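Local coordinates for putative CRISPR-associated endoribonuclease-like protein Cas6 (Pyrococcus furiosus, PDB 3UFC) that binds CRISPR RNA and belongs to the Cas6 endoribonuclease family, whose members serve prokaryotic adaptive defence against viruses and other mobile elements, at residues G227-T230 with N231-F234; R194-K198 with D199-R203; F102-D106 with V107-V111; G91-E94 with G95-S99; L151-D155 with E156-D160. All coordinates share one frame; numbering follows the deposited sequence.

Contact 1 (G227-T230 with N231-F234); sequences GEKT and NLGF
T230 to L232 form a short 3-10 turn, and the loop residues on either side add their bonds to it: the amide of L232 bonds back to the carbonyl of K229 (N to O, 2.9 Å), and two successive amides share the carbonyl of T230. G233 N lies 3.0 Å and F234 N 3.3 Å from T230 O, and both reach it from the same face of its carbonyl plane.

The F234 ring turns its edge to the turn, and K229 O lies near the ring plane, 3.4 Å from F234 CD1. K229 bends at chi2 (-64°) and runs beside L232; the two chains point the same way and K229 CD meets L232 CD1 at 3.9 Å. T230 is held against the far end of the turn, its CA giving a C-H...O contact to F234 O at 3.2 Å. The hydroxyl of T230 bonds to the carbonyl of W52, while N231 ND2 reaches the carbonyl of L45, so both polar side chains tie the largely buried turn to the N-terminal half of the protein. E228 finds its partner in the amide of R137.

G227 and G233 both have positive phi (89° and 98°). Placed between helix 215-224 and strand 237-239, with this spacing of glycines, the segment is consistent with the glycine-rich loop characteristic of Cas6 and related RAMP proteins.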
# COMPACT_ATOMS: atom_id res chain seq x y z
N GLY A 227 -8.37 2.10 2.54
CA GLY A 227 -9.01 0.98 1.87
C GLY A 227 -8.66 -0.40 2.38
O GLY A 227 -8.27 -0.57 3.53
N GLU A 228 -8.81 -1.39 1.50
CA GLU A 228 -8.56 -2.78 1.86
C GLU A 228 -7.29 -3.34 1.23
O GLU A 228 -6.69 -2.71 0.36
CB GLU A 228 -9.74 -3.65 1.40
CG GLU A 228 -11.09 -3.15 1.89
CD GLU A 228 -12.24 -3.95 1.30
OE1 GLU A 228 -12.23 -5.20 1.45
OE2 GLU A 228 -13.16 -3.34 0.71
N LYS A 229 -6.91 -4.54 1.67
CA LYS A 229 -5.74 -5.24 1.15
C LYS A 229 -4.45 -4.43 1.28
O LYS A 229 -3.50 -4.66 0.53
CB LYS A 229 -5.95 -5.56 -0.33
CG LYS A 229 -7.23 -6.33 -0.65
CD LYS A 229 -7.21 -7.71 -0.02
CE LYS A 229 -8.37 -8.56 -0.52
NZ LYS A 229 -8.29 -9.96 0.01
N THR A 230 -4.40 -3.51 2.24
CA THR A 230 -3.21 -2.67 2.37
C THR A 230 -1.91 -3.45 2.60
O THR A 230 -0.86 -3.06 2.08
CB THR A 230 -3.39 -1.59 3.48
OG1 THR A 230 -3.52 -2.21 4.76
CG2 THR A 230 -4.63 -0.75 3.19
N ASN A 231 -1.98 -4.53 3.36
CA ASN A 231 -0.80 -5.34 3.65
C ASN A 231 -0.25 -6.05 2.42
O ASN A 231 0.88 -6.54 2.42
CB ASN A 231 -1.10 -6.35 4.76
CG ASN A 231 -2.15 -7.36 4.35
OD1 ASN A 231 -3.20 -7.00 3.83
ND2 ASN A 231 -1.88 -8.64 4.60
N LEU A 232 -1.06 -6.09 1.35
CA LEU A 232 -0.63 -6.73 0.11
C LEU A 232 -0.01 -5.69 -0.82
O LEU A 232 0.30 -5.97 -1.98
CB LEU A 232 -1.81 -7.41 -0.59
CG LEU A 232 -2.51 -8.52 0.20
CD1 LEU A 232 -3.63 -9.11 -0.65
CD2 LEU A 232 -1.50 -9.60 0.59
N GLY A 233 0.15 -4.47 -0.31
CA GLY A 233 0.75 -3.41 -1.09
C GLY A 233 -0.23 -2.45 -1.75
O GLY A 233 -0.02 -2.03 -2.89
N PHE A 234 -1.29 -2.10 -1.02
CA PHE A 234 -2.31 -1.20 -1.54
C PHE A 234 -2.69 -0.07 -0.60
O PHE A 234 -2.48 -0.15 0.61
CB PHE A 234 -3.59 -1.98 -1.87
CG PHE A 234 -3.44 -2.93 -3.01
CD1 PHE A 234 -3.01 -4.24 -2.80
CD2 PHE A 234 -3.70 -2.51 -4.31
CE1 PHE A 234 -2.84 -5.12 -3.88
CE2 PHE A 234 -3.54 -3.38 -5.40
CZ PHE A 234 -3.10 -4.68 -5.18

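Contact 2 (R194-K198 with D199-R203); sequences RLIVK and DSYIR
I202 N donates to L195 O across 2.7 Å, the shortest sound bond of a hairpin in which I202 O in turn accepts from L195 N. Nearer the turn, V197 N bonds to S200 O at 2.8 Å in an almost straight line (175°), whereas both amides reaching back to V197 O, from D199 and S200, do so weakly.

On the face carrying R194, I196 and Y201, the arginine runs out extended and then bends at chi3 (67°), which brings its guanidinium flat over the tyrosine. The two planes are 11° apart and their centres 4.3 Å, while R194 CD sits over the middle of the ring, 3.7 Å from its centroid, in a CH-pi contact. I196 CG1 touches the same ring obliquely at Y201 CE1, 3.3 Å away. On the face carrying L195, V197, S200 and I202 the close packing is between V197 and I202, with V197 CG2 pressed on I202 CD1 at 3.3 Å.

Strand 183-197 is the outermost of the C-terminal sheet and strand 200-213 the next one in. V197 touches L232 and F234, I202 touches V135, L195 leans on N23 of helix 23-37, and R203 N bonds to D150 beyond the hairpin.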
# COMPACT_ATOMS: atom_id res chain seq x y z
N ARG A 194 -5.58 -2.40 -12.55
CA ARG A 194 -5.92 -3.80 -12.40
C ARG A 194 -4.63 -4.57 -12.18
O ARG A 194 -3.70 -4.48 -12.97
CB ARG A 194 -6.62 -4.30 -13.68
CG ARG A 194 -7.13 -5.73 -13.57
CD ARG A 194 -7.80 -6.18 -14.86
NE ARG A 194 -6.86 -6.29 -15.97
CZ ARG A 194 -7.16 -6.82 -17.15
NH1 ARG A 194 -8.38 -7.29 -17.37
NH2 ARG A 194 -6.24 -6.88 -18.11
N LEU A 195 -4.58 -5.33 -11.09
CA LEU A 195 -3.38 -6.08 -10.76
C LEU A 195 -3.71 -7.48 -10.27
O LEU A 195 -4.66 -7.68 -9.51
CB LEU A 195 -2.59 -5.36 -9.67
CG LEU A 195 -2.01 -3.98 -9.99
CD1 LEU A 195 -1.45 -3.35 -8.72
CD2 LEU A 195 -0.92 -4.11 -11.06
N ILE A 196 -2.91 -8.45 -10.69
CA ILE A 196 -3.11 -9.81 -10.24
C ILE A 196 -2.36 -9.93 -8.92
O ILE A 196 -1.16 -9.66 -8.85
CB ILE A 196 -2.53 -10.84 -11.23
CG1 ILE A 196 -3.44 -10.93 -12.46
CG2 ILE A 196 -2.39 -12.20 -10.55
CD1 ILE A 196 -2.93 -11.86 -13.54
N VAL A 197 -3.07 -10.31 -7.87
CA VAL A 197 -2.47 -10.48 -6.56
C VAL A 197 -2.58 -11.96 -6.24
O VAL A 197 -3.66 -12.45 -5.88
CB VAL A 197 -3.20 -9.65 -5.49
CG1 VAL A 197 -2.53 -9.84 -4.13
CG2 VAL A 197 -3.20 -8.18 -5.90
N LYS A 198 -1.47 -12.66 -6.40
CA LYS A 198 -1.40 -14.09 -6.17
C LYS A 198 -2.16 -14.84 -7.28
O LYS A 198 -1.56 -15.24 -8.28
CB LYS A 198 -1.98 -14.48 -4.81
CG LYS A 198 -1.83 -15.97 -4.52
CD LYS A 198 -2.46 -16.37 -3.20
CE LYS A 198 -2.23 -17.85 -2.92
NZ LYS A 198 -2.88 -18.29 -1.67
N ASP A 199 -3.46 -15.00 -7.12
CA ASP A 199 -4.26 -15.72 -8.11
C ASP A 199 -5.52 -15.00 -8.58
O ASP A 199 -6.27 -15.54 -9.39
CB ASP A 199 -4.64 -17.08 -7.53
CG ASP A 199 -5.30 -16.97 -6.17
OD1 ASP A 199 -5.37 -17.98 -5.44
OD2 ASP A 199 -5.76 -15.86 -5.82
N SER A 200 -5.74 -13.78 -8.09
CA SER A 200 -6.93 -13.03 -8.49
C SER A 200 -6.66 -11.56 -8.80
O SER A 200 -5.77 -10.94 -8.23
CB SER A 200 -7.98 -13.12 -7.38
OG SER A 200 -8.22 -14.46 -7.01
N TYR A 201 -7.45 -11.02 -9.72
CA TYR A 201 -7.33 -9.62 -10.09
C TYR A 201 -7.89 -8.77 -8.97
O TYR A 201 -8.89 -9.12 -8.34
CB TYR A 201 -8.14 -9.30 -11.35
CG TYR A 201 -7.40 -9.45 -12.66
CD1 TYR A 201 -6.17 -8.84 -12.87
CD2 TYR A 201 -7.97 -10.16 -13.72
CE1 TYR A 201 -5.51 -8.92 -14.10
CE2 TYR A 201 -7.33 -10.26 -14.96
CZ TYR A 201 -6.10 -9.63 -15.14
OH TYR A 201 -5.46 -9.72 -16.35
N ILE A 202 -7.24 -7.65 -8.70
CA ILE A 202 -7.72 -6.72 -7.70
C ILE A 202 -7.71 -5.39 -8.43
O ILE A 202 -6.69 -4.97 -8.96
CB ILE A 202 -6.81 -6.65 -6.47
CG1 ILE A 202 -6.86 -7.98 -5.72
CG2 ILE A 202 -7.27 -5.51 -5.55
CD1 ILE A 202 -6.15 -7.97 -4.37
N ARG A 203 -8.87 -4.75 -8.50
CA ARG A 203 -8.99 -3.47 -9.18
C ARG A 203 -9.05 -2.35 -8.15
O ARG A 203 -9.77 -2.45 -7.16
CB ARG A 203 -10.25 -3.45 -10.06
CG ARG A 203 -10.12 -4.30 -11.32
CD ARG A 203 -11.47 -4.51 -11.97
NE ARG A 203 -11.86 -5.92 -11.90
CZ ARG A 203 -11.34 -6.87 -12.65
NH1 ARG A 203 -10.41 -6.57 -13.55
NH2 ARG A 203 -11.72 -8.13 -12.50

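Contact 3 (F102-D106 with V107-V111); sequences FKIGD and VGFLV
A beta hairpin with a two-residue loop (G105-D106), turning through a type II' bend from I104 to V107, closes one margin of the N-terminal five-stranded sheet. I104 and V107 form the hydrogen-bonded pair next to the bend, I104 N meeting V107 O at 2.8 Å and V107 N returning to I104 O at 2.9 Å. G105 takes the first corner with positive phi (66°). Two residues farther along, F109 N bonds to F102 O at 2.8 Å, completed by F102 N on F109 O.

The side chains of F102, I104, V107 and F109 all rise from one face. I104 turns its terminal methyl with chi2 at 66° and crosses the F109 side chain at about a right angle, CD1 lying 3.5 Å from F109 CD2. V111 comes to the rim of the F102 ring instead, its CG2 in the ring plane and 3.7 Å from F102 CE1. On the other face K103 bends at chi2 and brings NZ to D106 O, a weak bond of 3.0 Å.

Helix 23-37 covers F102 (L26, I30, with K33 in a cation-pi contact), whereas F109 packs on L9 and P11 of strand 3-11. Q29 binds the carbonyl of K103 in the edge strand, and E25 the amide of G105 in the turn. Main-chain polar groups that no further strand pairs thus get their partners from helix side chains.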
# COMPACT_ATOMS: atom_id res chain seq x y z
N PHE A 102 16.00 -8.94 -3.00
CA PHE A 102 14.61 -9.14 -3.41
C PHE A 102 14.55 -9.69 -4.82
O PHE A 102 15.33 -9.29 -5.69
CB PHE A 102 13.80 -7.83 -3.35
CG PHE A 102 13.36 -7.45 -1.97
CD1 PHE A 102 14.10 -6.54 -1.21
CD2 PHE A 102 12.20 -8.00 -1.42
CE1 PHE A 102 13.69 -6.19 0.08
CE2 PHE A 102 11.79 -7.66 -0.14
CZ PHE A 102 12.53 -6.75 0.62
N LYS A 103 13.61 -10.60 -5.05
CA LYS A 103 13.42 -11.22 -6.35
C LYS A 103 12.04 -10.85 -6.88
O LYS A 103 11.03 -11.16 -6.24
CB LYS A 103 13.56 -12.74 -6.22
CG LYS A 103 13.47 -13.50 -7.53
CD LYS A 103 14.66 -13.20 -8.43
CE LYS A 103 14.70 -14.16 -9.62
NZ LYS A 103 15.84 -13.87 -10.53
N ILE A 104 11.99 -10.17 -8.01
CA ILE A 104 10.73 -9.78 -8.63
C ILE A 104 10.74 -10.44 -10.01
O ILE A 104 11.44 -9.99 -10.92
CB ILE A 104 10.61 -8.24 -8.79
CG1 ILE A 104 10.47 -7.56 -7.42
CG2 ILE A 104 9.40 -7.89 -9.63
CD1 ILE A 104 11.69 -7.67 -6.54
N GLY A 105 9.97 -11.51 -10.15
CA GLY A 105 9.97 -12.22 -11.42
C GLY A 105 11.35 -12.83 -11.58
O GLY A 105 11.82 -13.53 -10.68
N ASP A 106 12.01 -12.54 -12.69
CA ASP A 106 13.36 -13.07 -12.92
C ASP A 106 14.41 -12.00 -12.68
O ASP A 106 15.58 -12.17 -13.02
CB ASP A 106 13.48 -13.58 -14.35
CG ASP A 106 12.52 -14.71 -14.65
OD1 ASP A 106 12.63 -15.77 -13.99
OD2 ASP A 106 11.66 -14.54 -15.54
N VAL A 107 13.99 -10.88 -12.08
CA VAL A 107 14.91 -9.78 -11.80
C VAL A 107 15.27 -9.71 -10.32
O VAL A 107 14.40 -9.68 -9.45
CB VAL A 107 14.29 -8.44 -12.23
CG1 VAL A 107 15.30 -7.31 -12.06
CG2 VAL A 107 13.83 -8.52 -13.68
N GLY A 108 16.58 -9.67 -10.05
CA GLY A 108 17.05 -9.58 -8.68
C GLY A 108 17.36 -8.13 -8.34
O GLY A 108 17.72 -7.34 -9.21
N PHE A 109 17.22 -7.79 -7.06
CA PHE A 109 17.49 -6.44 -6.59
C PHE A 109 18.28 -6.50 -5.29
O PHE A 109 18.15 -7.44 -4.50
CB PHE A 109 16.19 -5.69 -6.29
CG PHE A 109 15.40 -5.31 -7.51
CD1 PHE A 109 15.54 -4.04 -8.07
CD2 PHE A 109 14.51 -6.21 -8.09
CE1 PHE A 109 14.79 -3.67 -9.20
CE2 PHE A 109 13.76 -5.85 -9.22
CZ PHE A 109 13.90 -4.58 -9.77
N LEU A 110 19.11 -5.49 -5.06
CA LEU A 110 19.87 -5.40 -3.83
C LEU A 110 19.39 -4.13 -3.14
O LEU A 110 19.26 -3.09 -3.78
CB LEU A 110 21.37 -5.30 -4.12
CG LEU A 110 22.30 -5.28 -2.90
CD1 LEU A 110 22.00 -6.48 -2.01
CD2 LEU A 110 23.75 -5.29 -3.35
N VAL A 111 19.08 -4.21 -1.85
CA VAL A 111 18.64 -3.02 -1.14
C VAL A 111 19.86 -2.11 -1.03
O VAL A 111 20.86 -2.48 -0.42
CB VAL A 111 18.12 -3.36 0.28
CG1 VAL A 111 17.87 -2.07 1.06
CG2 VAL A 111 16.84 -4.17 0.17

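Contact 4 (G91-E94 with G95-S99); sequences GIVE and GIEKS
I92 and I96, one helical turn apart, lie side by side and point the same way, with I92 CG2 against I96 CD1 at 3.7 Å. The isoleucine at 96 also touches the backbone: its CG1 rests 3.2 Å from I92 O, the carbonyl that accepts its own amide. On the next ridge V93 and E97 repeat the spacing more loosely, V93 CG1 standing 4.3 Å from E97 CG. The first torsion of E97 (chi1 -80°) brings that CG to 3.3 Å from V93 O, and the bend at chi2 then leads the carboxylate away.

What positions these side chains is an unbroken run of alpha-helical bonds, each from an amide to the carbonyl four residues before it. G95 N reaches G91 O, I96 N reaches I92 O and E97 N reaches V93 O, all at 2.9 Å, and K98 N follows on E94 O. One more such bond, from S99 N to G95 O, finishes the series where the chain leaves helical geometry. The hydroxyl of S99 then bonds to K33 NZ, pinning the end of this helix to its neighbour.

Farther out, I92 packs on I30 and A34 of helix 23-37, V93 on I5, and I96 on I7, V111 and I114. I92 thus faces helix 23-37 while I96 faces the sheet. The charged ends of E94, E97 and K98 lie on the exposed side, though E94 touches I37 and E97 touches I114. Helix 86-98 is the second of the two long helices (23-37 and 86-98) of the N-terminal ferredoxin-like fold, lying across its antiparallel sheet.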
# COMPACT_ATOMS: atom_id res chain seq x y z
N GLY A 91 10.82 -4.46 12.73
CA GLY A 91 10.95 -5.85 12.34
C GLY A 91 11.28 -5.94 10.86
O GLY A 91 12.14 -6.72 10.45
N ILE A 92 10.61 -5.11 10.06
CA ILE A 92 10.84 -5.09 8.61
C ILE A 92 12.23 -4.55 8.26
O ILE A 92 12.94 -5.13 7.44
CB ILE A 92 9.76 -4.23 7.89
CG1 ILE A 92 8.41 -4.96 7.92
CG2 ILE A 92 10.18 -3.96 6.45
CD1 ILE A 92 7.25 -4.15 7.37
N VAL A 93 12.61 -3.43 8.88
CA VAL A 93 13.92 -2.83 8.63
C VAL A 93 15.05 -3.80 8.98
O VAL A 93 15.96 -4.00 8.17
CB VAL A 93 14.10 -1.53 9.43
CG1 VAL A 93 15.58 -1.12 9.45
CG2 VAL A 93 13.27 -0.42 8.80
N GLU A 94 14.99 -4.38 10.17
CA GLU A 94 16.01 -5.33 10.60
C GLU A 94 16.01 -6.55 9.70
O GLU A 94 17.07 -7.04 9.30
CB GLU A 94 15.75 -5.76 12.05
CG GLU A 94 16.05 -4.68 13.08
CD GLU A 94 15.68 -5.10 14.49
OE1 GLU A 94 15.99 -6.25 14.88
OE2 GLU A 94 15.09 -4.27 15.22
N GLY A 95 14.82 -7.05 9.38
CA GLY A 95 14.71 -8.21 8.52
C GLY A 95 15.34 -7.99 7.16
O GLY A 95 15.97 -8.89 6.61
N ILE A 96 15.19 -6.78 6.63
CA ILE A 96 15.74 -6.45 5.32
C ILE A 96 17.25 -6.18 5.40
O ILE A 96 17.99 -6.47 4.46
CB ILE A 96 15.02 -5.22 4.72
CG1 ILE A 96 13.58 -5.60 4.36
CG2 ILE A 96 15.77 -4.71 3.50
CD1 ILE A 96 12.76 -4.46 3.80
N GLU A 97 17.69 -5.62 6.52
CA GLU A 97 19.12 -5.35 6.70
C GLU A 97 19.89 -6.66 6.74
O GLU A 97 21.01 -6.74 6.26
CB GLU A 97 19.36 -4.56 7.99
CG GLU A 97 19.07 -3.07 7.86
CD GLU A 97 20.10 -2.35 7.00
OE1 GLU A 97 21.27 -2.25 7.44
OE2 GLU A 97 19.75 -1.90 5.89
N LYS A 98 19.26 -7.69 7.31
CA LYS A 98 19.88 -9.01 7.41
C LYS A 98 19.81 -9.80 6.11
O LYS A 98 20.71 -10.58 5.80
CB LYS A 98 19.21 -9.82 8.52
CG LYS A 98 19.68 -11.26 8.62
CD LYS A 98 18.96 -11.99 9.74
CE LYS A 98 19.42 -13.44 9.85
NZ LYS A 98 18.71 -14.17 10.94
N SER A 99 18.73 -9.60 5.35
CA SER A 99 18.55 -10.28 4.07
C SER A 99 18.11 -9.23 3.05
O SER A 99 16.94 -9.15 2.69
CB SER A 99 17.47 -11.36 4.22
OG SER A 99 17.31 -12.09 3.02

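Contact 5 (L151-D155 with E156-D160); sequences LYPHD and ELFLD
F158 starts at CB close to two carbonyl oxygens, 3.2 Å from Y152 O and the same distance from D155 O. Its CG continues over the backbone at P153, and P153 CA lies 3.7 Å from the ring centroid, 15° off the normal, giving a CH-pi contact over one face. Along one side of the ring CD1 passes Y152 C and meets L151 CB, while CE1 runs past P153 N. Along the other, CD2 meets P153 CA, and CE2 both CA and CG of P153. At the tip F158 CZ touches P153 CG at 3.9 Å. The first torsion, with CG opposite the amide nitrogen (chi1 -174°), sends the ring back over the preceding loop. L151 CD1 adds a contact on L157 CB.

The loop beneath is shaped by D155. Its carboxylate reaches back to Y152 N, D155 OD1 to N being 2.7 Å, with the amide on the anti side of the group. D155 N bonds to Y152 O and closes a type I turn. Meanwhile D155 O takes the amide of F158 at 3.0 Å and accepts a hydrogen bond from a water, which accepts in turn from L159 N, bridging D155 O to the amide of L159.

Beyond the segments F158 packs on V136 and I185, and P153 on L187 and F190. This is a strand-to-helix junction: a type I turn, with the D155 carboxylate bonded to the amide of Y152, leads from strand 145-151 into helix 158-174, the first helix of the C-terminal ferredoxin-like fold.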
# COMPACT_ATOMS: atom_id res chain seq x y z
N LEU A 151 -14.82 -1.30 -6.24
CA LEU A 151 -15.42 0.00 -6.50
C LEU A 151 -14.39 1.09 -6.79
O LEU A 151 -13.22 0.96 -6.43
CB LEU A 151 -16.28 0.42 -5.31
CG LEU A 151 -17.40 -0.55 -4.92
CD1 LEU A 151 -17.98 -0.16 -3.57
CD2 LEU A 151 -18.49 -0.54 -6.00
N TYR A 152 -14.85 2.16 -7.44
CA TYR A 152 -14.03 3.31 -7.79
C TYR A 152 -14.71 4.55 -7.22
O TYR A 152 -15.91 4.51 -6.91
CB TYR A 152 -13.92 3.44 -9.30
CG TYR A 152 -13.43 2.19 -9.99
CD1 TYR A 152 -12.09 1.84 -9.96
CD2 TYR A 152 -14.31 1.36 -10.68
CE1 TYR A 152 -11.63 0.69 -10.60
CE2 TYR A 152 -13.87 0.21 -11.33
CZ TYR A 152 -12.52 -0.12 -11.28
OH TYR A 152 -12.07 -1.23 -11.94
N PRO A 153 -13.98 5.67 -7.08
CA PRO A 153 -14.54 6.91 -6.53
C PRO A 153 -15.83 7.40 -7.19
O PRO A 153 -16.60 8.12 -6.55
CB PRO A 153 -13.39 7.90 -6.69
CG PRO A 153 -12.18 7.03 -6.55
CD PRO A 153 -12.55 5.85 -7.41
N HIS A 154 -16.07 7.04 -8.44
CA HIS A 154 -17.29 7.49 -9.11
C HIS A 154 -18.50 6.61 -8.80
O HIS A 154 -19.62 6.92 -9.21
CB HIS A 154 -17.10 7.58 -10.63
CG HIS A 154 -16.70 6.29 -11.28
ND1 HIS A 154 -15.39 5.97 -11.55
CD2 HIS A 154 -17.45 5.26 -11.74
CE1 HIS A 154 -15.35 4.79 -12.15
NE2 HIS A 154 -16.58 4.34 -12.28
N ASP A 155 -18.28 5.53 -8.06
CA ASP A 155 -19.36 4.62 -7.67
C ASP A 155 -20.11 5.17 -6.46
O ASP A 155 -19.50 5.63 -5.49
CB ASP A 155 -18.79 3.24 -7.34
CG ASP A 155 -18.40 2.45 -8.57
OD1 ASP A 155 -17.32 1.83 -8.58
OD2 ASP A 155 -19.20 2.44 -9.54
N GLU A 156 -21.44 5.11 -6.51
CA GLU A 156 -22.27 5.61 -5.41
C GLU A 156 -21.92 5.02 -4.05
O GLU A 156 -21.97 5.71 -3.03
CB GLU A 156 -23.75 5.34 -5.69
CG GLU A 156 -24.31 6.06 -6.90
CD GLU A 156 -25.82 5.91 -7.00
OE1 GLU A 156 -26.31 4.75 -7.00
OE2 GLU A 156 -26.52 6.94 -7.07
N LEU A 157 -21.58 3.73 -4.02
CA LEU A 157 -21.25 3.06 -2.77
C LEU A 157 -19.81 3.24 -2.28
O LEU A 157 -19.49 2.90 -1.15
CB LEU A 157 -21.53 1.56 -2.88
CG LEU A 157 -22.96 1.05 -2.70
CD1 LEU A 157 -23.91 1.76 -3.66
CD2 LEU A 157 -22.98 -0.45 -2.95
N PHE A 158 -18.94 3.78 -3.14
CA PHE A 158 -17.53 3.96 -2.79
C PHE A 158 -17.29 4.59 -1.42
O PHE A 158 -16.70 3.96 -0.53
CB PHE A 158 -16.82 4.81 -3.85
CG PHE A 158 -15.33 4.94 -3.64
CD1 PHE A 158 -14.46 3.94 -4.07
CD2 PHE A 158 -14.80 6.05 -2.99
CE1 PHE A 158 -13.09 4.05 -3.86
CE2 PHE A 158 -13.42 6.16 -2.77
CZ PHE A 158 -12.57 5.16 -3.20
N LEU A 159 -17.75 5.82 -1.24
CA LEU A 159 -17.55 6.53 0.01
C LEU A 159 -18.05 5.77 1.24
O LEU A 159 -17.30 5.61 2.21
CB LEU A 159 -18.19 7.92 -0.04
CG LEU A 159 -18.01 8.75 1.24
CD1 LEU A 159 -16.52 8.89 1.55
CD2 LEU A 159 -18.65 10.12 1.06
N ASP A 160 -19.29 5.31 1.22
CA ASP A 160 -19.82 4.57 2.37
C ASP A 160 -19.03 3.30 2.63
O ASP A 160 -18.79 2.93 3.79
CB ASP A 160 -21.30 4.24 2.18
CG ASP A 160 -22.19 5.45 2.38
OD1 ASP A 160 -21.77 6.37 3.11
OD2 ASP A 160 -23.30 5.48 1.81
O HOH W 1 -19.15 7.47 -3.26

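In the fold
Contacts 3 and 4 belong to the N-terminal ferredoxin-like half and share a core, V111 CG2 meeting I96 CG2 at 3.5 Å. Contacts 1, 2 and 5 belong to the C-terminal half. Contact 1 lies deepest, its centre about 5 Å from that of the chain, and F234 CZ packs on V197 CG2 of contact 2 at 3.6 Å. Contact 5 reaches contact 2 through Y152 and R203, but its centre is about 37 Å from that of contact 4. The two hairpins differ: 194-203 carries a cationic stack on its exposed face, 102-111 an apolar face shared between helix 23-37 and strand 3-11. Main-chain bonds shape all five, while the D155 carboxylate and bridging water distinguish 151-160.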